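Local atomic coordinates of phosphoribosylaminoimidazole-succinocarboxamide synthase (Ehrlichia chaffeensis str. Arkansas, PDB entry 3KRE), a protein that catalyses the ATP-dependent joining of L-aspartate to the carboxylate of a phosphoribosyl aminoimidazole, forming the succinocarboxamide SAICAR in de novo purine synthesis. Residues A215-I218 and S219-C223. Numbering follows the deposited sequence. Where two conformers were deposited one is given.
Sequences ADEI and SPDTC
E217 and S219 meet in a local contact around an ST turn, in the loop that leads from strand 213-214 into strand 223-227 near the centre of this SAICAR synthetase. The hydroxyl OG of S219 donates to OE1 of E217 over a short 2.5 Å, reaching the carboxylate on its anti side and 27° out of its plane. The same OG accepts from the backbone N of D221 at 3.0 Å, which closes the ST turn; with chi1 at 74°, OG lies between the S219 backbone N and carbonyl carbon, within bonding distance of both partners. The E217 chain runs extended beyond CG, carrying OE1 to the serine while OE2 forms a salt bridge with K34. The hydroxyl of T222, three residues after S219, has a similar part: its OG1 takes the N-H of S219 at 3.0 Å, nearly straight at 164°, and also lies 3.2 Å from O of E217. T222 CG2 packs at 3.6 Å on CG of E217. The other acidic ends are paired too: D216 forms salt bridges through OD1 with K34 and through OD2 with K198, and D221 through OD2 with K67, its OD1 being hydrogen-bonded to the hydroxyl of Y250. Beyond the hydroxyls the contact turns apolar, where CG2 of I218, in one of its two conformers, rests 3.8 Å from SG of C223.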
loop_
_atom_site.group_PDB
_atom_site.type_symbol
_atom_site.label_atom_id
_atom_site.label_comp_id
_atom_site.label_asym_id
_atom_site.label_seq_id
_atom_site.Cartn_x
_atom_site.Cartn_y
_atom_site.Cartn_z
ATOM N N ALA A 215 -8.043 1.436 0.765
ATOM C CA ALA A 215 -8.018 0.477 1.886
ATOM C C ALA A 215 -6.593 -0.044 2.112
ATOM O O ALA A 215 -5.630 0.619 1.745
ATOM C CB ALA A 215 -8.982 -0.623 1.583
ATOM N N ASP A 216 -6.461 -1.232 2.718
ATOM C CA ASP A 216 -5.154 -1.822 3.035
ATOM C C ASP A 216 -4.247 -0.813 3.741
ATOM O O ASP A 216 -4.708 -0.182 4.685
ATOM C CB ASP A 216 -4.496 -2.433 1.805
ATOM C CG ASP A 216 -3.392 -3.415 2.180
ATOM O OD1 ASP A 216 -3.694 -4.350 2.914
ATOM O OD2 ASP A 216 -2.214 -3.194 1.842
ATOM N N GLU A 217 -2.986 -0.662 3.328
ATOM C CA GLU A 217 -2.081 0.240 4.014
ATOM C C GLU A 217 -1.225 0.974 3.019
ATOM O O GLU A 217 -1.048 0.528 1.866
ATOM C CB GLU A 217 -1.184 -0.535 4.971
ATOM C CG GLU A 217 -0.262 -1.516 4.264
ATOM C CD GLU A 217 0.554 -2.344 5.239
ATOM O OE1 GLU A 217 1.579 -1.852 5.765
ATOM O OE2 GLU A 217 0.147 -3.479 5.500
ATOM N N ILE A 218 -0.670 2.086 3.474
ATOM C CA ILE A 218 0.327 2.807 2.714
ATOM C C ILE A 218 1.528 2.894 3.621
ATOM O O ILE A 218 1.556 3.672 4.561
ATOM C CB ILE A 218 -0.137 4.213 2.329
ATOM C CG1 ILE A 218 -1.495 4.142 1.598
ATOM C CG2 ILE A 218 0.955 4.916 1.477
ATOM C CD1 ILE A 218 -2.202 5.486 1.668
ATOM N N SER A 219 2.534 2.081 3.328
ATOM C CA SER A 219 3.666 1.978 4.230
ATOM C C SER A 219 4.897 1.503 3.464
ATOM O O SER A 219 4.800 1.212 2.266
ATOM C CB SER A 219 3.327 0.968 5.334
ATOM O OG SER A 219 3.381 -0.361 4.823
ATOM N N PRO A 220 6.034 1.348 4.168
ATOM C CA PRO A 220 7.198 0.747 3.514
ATOM C C PRO A 220 7.006 -0.727 3.114
ATOM O O PRO A 220 7.810 -1.255 2.379
ATOM C CB PRO A 220 8.327 0.978 4.520
ATOM C CG PRO A 220 7.843 2.086 5.399
ATOM C CD PRO A 220 6.389 1.929 5.481
ATOM N N ASP A 221 5.914 -1.384 3.548
ATOM C CA ASP A 221 5.582 -2.707 3.017
ATOM C C ASP A 221 4.947 -2.620 1.619
ATOM O O ASP A 221 4.898 -3.630 0.904
ATOM C CB ASP A 221 4.602 -3.444 3.933
ATOM C CG ASP A 221 5.286 -4.241 4.999
ATOM O OD1 ASP A 221 6.491 -4.025 5.284
ATOM O OD2 ASP A 221 4.611 -5.157 5.508
ATOM N N THR A 222 4.401 -1.452 1.270
ATOM C CA THR A 222 3.626 -1.313 0.021
ATOM C C THR A 222 4.153 -0.206 -0.928
ATOM O O THR A 222 3.579 -0.019 -1.990
ATOM C CB THR A 222 2.119 -1.044 0.329
ATOM O OG1 THR A 222 1.991 0.218 0.995
ATOM C CG2 THR A 222 1.493 -2.230 1.186
ATOM N N CYS A 223 5.208 0.515 -0.532
ATOM C CA CYS A 223 5.823 1.581 -1.335
ATOM C C CYS A 223 7.319 1.335 -1.389
ATOM O O CYS A 223 7.942 1.069 -0.350
ATOM C CB CYS A 223 5.627 2.973 -0.713
ATOM S SG CYS A 223 3.952 3.419 -0.323
#